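PDB 3DDM: putative mandelate racemase/muconate lactonizing enzyme from Bordetella bronchiseptica, which is of unknown function but belongs to the enolase superfamily, joining a mandelate racemase/muconate lactonizing enzyme-type N-terminal domain to a TIM-barrel domain. Local coordinates for residues A[38-43]-A[55-60]; A[145-149]-A[358-363]. The protein carries 1 engineered substitution. All coordinates share one frame; numbering follows the deposited sequence.

Contact 1 (A[38-43]-A[55-60]); sequences RPAVLV and GEVWCN
Leu42 and Glu56 face each other as an antiparallel non-hydrogen-bonded pair, their side chains meeting at a slant: CD2 of Leu42 lies 3.9 Å from CG of Glu56 and 3.8 Å from its OE1. With CG anti to the backbone N (chi1 -168°) and the chain beyond it extended, Glu56 carries its carboxylate past the leucine to the barrel domain. There OE1 accepts from Gly315 N, while OE2 is bonded to Ala312 N and to the hydroxyl of Tyr309, so this buried carboxylate is gripped on both oxygens.

In the neighbouring pair, Val43 and Gly55 exchange two backbone hydrogen bonds, and Val57 N adds a third to Val41 O (2.9 Å). The branches of Val43 and Val57 meet roughly at right angles, CG1 to CG2 at 4.0 Å.

Beyond Val57 the chain draws away from its partner, and Cys59 spans the wider interval. Its SG sits between the backbone N and the carbonyl carbon (chi1 74°), a turn that brings it to 3.7 Å from CA of Ala40, with CG2 of Val41 and the ring of Pro39 beside it. At the start of segment 38-43, Arg38 NH2 approaches Asn60 OD1 obliquely at 3.6 Å, a loose contact and not a hydrogen bond, with the two planes 12° apart; the arginine's salt bridge is to Asp338. Helix 65-81 packs on Val41, Val43 and Cys59, and strand 14-23 pairs with the other edge of 37-46. This is the hairpin of strands 37-46 and 52-56, with the loop that follows it, in the N-terminal domain of the enolase fold, docked against the barrel through Glu56 and Arg38.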
loop_
_atom_site.group_PDB
_atom_site.type_symbol
_atom_site.label_atom_id
_atom_site.label_comp_id
_atom_site.label_asym_id
_atom_site.label_seq_id
_atom_site.Cartn_x
_atom_site.Cartn_y
_atom_site.Cartn_z
ATOM N N ARG A 38 -5.371 3.096 20.829
ATOM C CA ARG A 38 -6.383 3.073 19.781
ATOM C C ARG A 38 -6.243 4.351 18.965
ATOM O O ARG A 38 -6.396 5.448 19.492
ATOM C CB ARG A 38 -7.772 2.997 20.412
ATOM C CG ARG A 38 -7.894 1.907 21.476
ATOM C CD ARG A 38 -8.850 0.799 21.063
ATOM N NE ARG A 38 -8.426 0.142 19.833
ATOM C CZ ARG A 38 -9.249 -0.501 19.010
ATOM N NH1 ARG A 38 -10.545 -0.578 19.281
ATOM N NH2 ARG A 38 -8.772 -1.065 17.908
ATOM N N PRO A 39 -5.937 4.225 17.663
ATOM C CA PRO A 39 -5.773 5.385 16.785
ATOM C C PRO A 39 -7.055 5.769 16.065
ATOM O O PRO A 39 -8.015 5.014 16.049
ATOM C CB PRO A 39 -4.705 4.912 15.815
ATOM C CG PRO A 39 -5.128 3.497 15.583
ATOM C CD PRO A 39 -5.512 2.992 16.976
ATOM N N ALA A 40 -7.062 6.949 15.463
ATOM C CA ALA A 40 -8.223 7.418 14.720
ATOM C C ALA A 40 -7.872 8.629 13.852
ATOM O O ALA A 40 -7.012 9.437 14.207
ATOM C CB ALA A 40 -9.340 7.776 15.676
ATOM N N VAL A 41 -8.519 8.734 12.697
ATOM C CA VAL A 41 -8.297 9.871 11.809
ATOM C C VAL A 41 -9.664 10.362 11.368
ATOM O O VAL A 41 -10.369 9.682 10.622
ATOM C CB VAL A 41 -7.472 9.497 10.558
ATOM C CG1 VAL A 41 -7.332 10.708 9.656
ATOM C CG2 VAL A 41 -6.101 9.016 10.961
ATOM N N LEU A 42 -10.048 11.532 11.862
ATOM C CA LEU A 42 -11.334 12.118 11.508
ATOM C C LEU A 42 -11.086 13.200 10.465
ATOM O O LEU A 42 -10.099 13.935 10.535
ATOM C CB LEU A 42 -12.008 12.713 12.752
ATOM C CG LEU A 42 -12.216 11.768 13.951
ATOM C CD1 LEU A 42 -12.940 12.513 15.076
ATOM C CD2 LEU A 42 -13.014 10.539 13.528
ATOM N N VAL A 43 -11.964 13.286 9.476
ATOM C CA VAL A 43 -11.800 14.301 8.443
ATOM C C VAL A 43 -13.026 15.184 8.364
ATOM O O VAL A 43 -14.155 14.716 8.556
ATOM C CB VAL A 43 -11.531 13.667 7.060
ATOM C CG1 VAL A 43 -10.117 13.107 7.021
ATOM C CG2 VAL A 43 -12.536 12.560 6.791
ATOM N N GLY A 55 -16.136 12.772 8.471
ATOM C CA GLY A 55 -15.893 11.398 8.075
ATOM C C GLY A 55 -14.751 10.778 8.865
ATOM O O GLY A 55 -14.106 11.447 9.682
ATOM N N GLU A 56 -14.500 9.495 8.623
ATOM C CA GLU A 56 -13.423 8.780 9.301
ATOM C C GLU A 56 -12.621 7.968 8.288
ATOM O O GLU A 56 -13.176 7.416 7.344
ATOM C CB GLU A 56 -13.986 7.837 10.378
ATOM C CG GLU A 56 -12.907 7.298 11.309
ATOM C CD GLU A 56 -13.448 6.576 12.545
ATOM O OE1 GLU A 56 -14.441 7.049 13.143
ATOM O OE2 GLU A 56 -12.860 5.539 12.932
ATOM N N VAL A 57 -11.311 7.912 8.467
ATOM C CA VAL A 57 -10.477 7.133 7.568
ATOM C C VAL A 57 -9.947 5.939 8.344
ATOM O O VAL A 57 -9.255 6.106 9.345
ATOM C CB VAL A 57 -9.280 7.943 7.033
ATOM C CG1 VAL A 57 -8.414 7.053 6.150
ATOM C CG2 VAL A 57 -9.770 9.147 6.251
ATOM N N TRP A 58 -10.292 4.738 7.887
ATOM C CA TRP A 58 -9.844 3.510 8.529
ATOM C C TRP A 58 -8.343 3.591 8.787
ATOM O O TRP A 58 -7.573 4.045 7.921
ATOM C CB TRP A 58 -10.129 2.314 7.625
ATOM C CG TRP A 58 -9.768 1.001 8.250
ATOM C CD1 TRP A 58 -10.552 0.243 9.079
ATOM C CD2 TRP A 58 -8.519 0.308 8.136
ATOM N NE1 TRP A 58 -9.866 -0.875 9.489
ATOM C CE2 TRP A 58 -8.616 -0.862 8.925
ATOM C CE3 TRP A 58 -7.324 0.564 7.447
ATOM C CZ2 TRP A 58 -7.563 -1.779 9.042
ATOM C CZ3 TRP A 58 -6.278 -0.342 7.566
ATOM C CH2 TRP A 58 -6.406 -1.502 8.358
ATOM N N CYS A 59 -7.911 3.152 9.965
ATOM C CA CYS A 59 -6.488 3.201 10.258
ATOM C C CYS A 59 -6.058 2.296 11.399
ATOM O O CYS A 59 -5.104 2.606 12.110
ATOM C CB CYS A 59 -6.065 4.643 10.569
ATOM S SG CYS A 59 -6.599 5.248 12.192
ATOM N N ASN A 60 -6.734 1.173 11.585
ATOM C CA ASN A 60 -6.345 0.300 12.686
ATOM C C ASN A 60 -4.940 -0.257 12.526
ATOM O O ASN A 60 -4.177 -0.278 13.481
ATOM C CB ASN A 60 -7.353 -0.837 12.866
ATOM C CG ASN A 60 -8.640 -0.366 13.518
ATOM O OD1 ASN A 60 -8.615 0.270 14.574
ATOM N ND2 ASN A 60 -9.771 -0.674 12.893
#

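Contact 2 (A[145-149]-A[358-363])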
loop_
_atom_site.group_PDB
_atom_site.type_symbol
_atom_site.label_atom_id
_atom_site.label_comp_id
_atom_site.label_asym_id
_atom_site.label_seq_id
_atom_site.Cartn_x
_atom_site.Cartn_y
_atom_site.Cartn_z
ATOM N N ASP A 145 -34.869 3.311 10.668
ATOM C CA ASP A 145 -33.643 3.668 11.384
ATOM C C ASP A 145 -33.283 2.659 12.476
ATOM O O ASP A 145 -32.368 2.891 13.263
ATOM C CB ASP A 145 -33.805 5.046 12.018
ATOM C CG ASP A 145 -34.777 5.031 13.190
ATOM O OD1 ASP A 145 -35.838 4.376 13.073
ATOM O OD2 ASP A 145 -34.484 5.677 14.225
ATOM N N ARG A 146 -33.998 1.544 12.532
ATOM C CA ARG A 146 -33.726 0.547 13.554
ATOM C C ARG A 146 -32.880 -0.583 12.980
ATOM O O ARG A 146 -33.227 -1.167 11.958
ATOM C CB ARG A 146 -35.047 0.007 14.132
ATOM C CG ARG A 146 -34.885 -1.155 15.108
ATOM C CD ARG A 146 -36.064 -1.285 16.090
ATOM N NE ARG A 146 -37.356 -1.594 15.462
ATOM C CZ ARG A 146 -37.656 -2.742 14.848
ATOM N NH1 ARG A 146 -36.758 -3.720 14.764
ATOM N NH2 ARG A 146 -38.862 -2.915 14.313
ATOM N N ILE A 147 -31.760 -0.879 13.635
ATOM C CA ILE A 147 -30.882 -1.940 13.164
ATOM C C ILE A 147 -30.367 -2.828 14.297
ATOM O O ILE A 147 -30.376 -2.440 15.460
ATOM C CB ILE A 147 -29.663 -1.360 12.396
ATOM C CG1 ILE A 147 -28.749 -0.606 13.358
ATOM C CG2 ILE A 147 -30.126 -0.429 11.280
ATOM C CD1 ILE A 147 -27.584 0.089 12.669
ATOM N N GLY A 148 -29.925 -4.029 13.945
ATOM C CA GLY A 148 -29.383 -4.939 14.937
ATOM C C GLY A 148 -27.864 -4.798 15.022
ATOM O O GLY A 148 -27.231 -4.263 14.101
ATOM N N VAL A 149 -27.280 -5.257 16.124
ATOM C CA VAL A 149 -25.833 -5.188 16.310
ATOM C C VAL A 149 -25.316 -6.469 16.954
ATOM O O VAL A 149 -26.102 -7.305 17.426
ATOM C CB VAL A 149 -25.416 -4.006 17.219
ATOM C CG1 VAL A 149 -25.972 -2.717 16.687
ATOM C CG2 VAL A 149 -25.890 -4.240 18.640
ATOM N N GLY A 358 -30.577 -5.753 22.007
ATOM C CA GLY A 358 -29.680 -5.955 20.888
ATOM C C GLY A 358 -29.908 -5.089 19.661
ATOM O O GLY A 358 -29.399 -5.415 18.584
ATOM N N ARG A 359 -30.655 -3.999 19.797
ATOM C CA ARG A 359 -30.903 -3.128 18.646
ATOM C C ARG A 359 -30.754 -1.651 18.954
ATOM O O ARG A 359 -30.923 -1.218 20.084
ATOM C CB ARG A 359 -32.300 -3.364 18.075
ATOM C CG ARG A 359 -32.537 -4.779 17.595
ATOM C CD ARG A 359 -33.928 -4.927 17.041
ATOM N NE ARG A 359 -34.273 -6.326 16.818
ATOM C CZ ARG A 359 -35.486 -6.746 16.467
ATOM N NH1 ARG A 359 -35.723 -8.044 16.284
ATOM N NH2 ARG A 359 -36.468 -5.864 16.299
ATOM N N ILE A 360 -30.426 -0.877 17.935
ATOM C CA ILE A 360 -30.275 0.551 18.112
ATOM C C ILE A 360 -31.083 1.260 17.032
ATOM O O ILE A 360 -31.451 0.653 16.024
ATOM C CB ILE A 360 -28.788 0.982 18.007
ATOM C CG1 ILE A 360 -28.267 0.738 16.586
ATOM C CG2 ILE A 360 -27.947 0.203 19.016
ATOM C CD1 ILE A 360 -26.845 1.210 16.355
ATOM N N THR A 361 -31.387 2.532 17.266
ATOM C CA THR A 361 -32.113 3.338 16.300
ATOM C C THR A 361 -31.333 4.629 16.103
ATOM O O THR A 361 -30.865 5.252 17.062
ATOM C CB THR A 361 -33.535 3.648 16.767
ATOM O OG1 THR A 361 -33.494 4.190 18.086
ATOM C CG2 THR A 361 -34.375 2.386 16.774
ATOM N N LEU A 362 -31.186 5.016 14.843
ATOM C CA LEU A 362 -30.430 6.201 14.476
ATOM C C LEU A 362 -31.123 7.547 14.699
ATOM O O LEU A 362 -30.454 8.586 14.789
ATOM C CB LEU A 362 -29.995 6.070 13.014
ATOM C CG LEU A 362 -29.226 4.773 12.738
ATOM C CD1 LEU A 362 -28.749 4.765 11.301
ATOM C CD2 LEU A 362 -28.035 4.656 13.704
ATOM N N GLY A 363 -32.449 7.541 14.791
ATOM C CA GLY A 363 -33.161 8.791 14.987
ATOM C C GLY A 363 -33.181 9.628 13.721
ATOM O O GLY A 363 -32.745 9.174 12.660
#
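Ile147 and Ile360 join the first strand of the TIM barrel, 146-154, to a short antiparallel strand, 359-361, returned from more than 200 residues later. Strand 146-154 is also paired in parallel with 174-177 and 334-338. The isoleucines form a hydrogen-bonded pair, each N bonded to the other's O at 2.9 Å.

Both side chains hold CG1 between the backbone N and the carbonyl carbon (chi1 68° for Ile147, 66° for Ile360), which brings the two CG1 atoms to 3.5 Å where the arms cross at a slant, with the CD1 methyls 3.9 Å apart. Val149 crosses Ile360 at about a right angle, its CG1 4.0 Å from CD1. Beneath this apolar face, helix 313-325 offers Ala320 and Ala324 to Ile147.

Where the strands give way to loop, Asp145 grips the other segment twice. Its backbone O takes the N-H of Leu362, whereas OD2 uses its anti lone pair to accept from Gly363 N at 2.8 Å. The turn after strand 359-361 is therefore held by main chain and side chain of one residue, and Trp137 of helix 136-139 packs on Asp145 while its NE1 donates to Gly363 O.

The other face carries Arg146 and Thr361, with Arg146 CB 3.6 Å from the threonine's CG2. Arg359 reaches out beside Arg146, both exposed and their guanidinium planes 18° apart; the very close approach modelled between these like charges is doubtful. Gly148 also bonds by its backbone to Leu335 of the parallel neighbour 334-338, so the start of the first barrel strand carries both a parallel and an antiparallel partner, in an enolase-type C-terminal domain.

Overall arrangement
Both contacts are antiparallel pairings, yet they differ in span and setting. Contact 1 joins neighbours in sequence within the N-terminal domain and is almost wholly buried; contact 2 brings together distant parts of the chain at the barrel and is only partly buried, with an exposed arginine face. Acidic side chains mark the difference: in contact 1 the carboxylate leaves the pairing to bind the other domain, whereas in contact 2 it binds the opposing segment itself. Their centres lie 23 Å apart and their nearest atoms about 14 Å, so they do not touch, but helix 313-325 is common ground, packing on Leu42 and Glu56 of contact 1 and on Ile147 and Leu362 of contact 2.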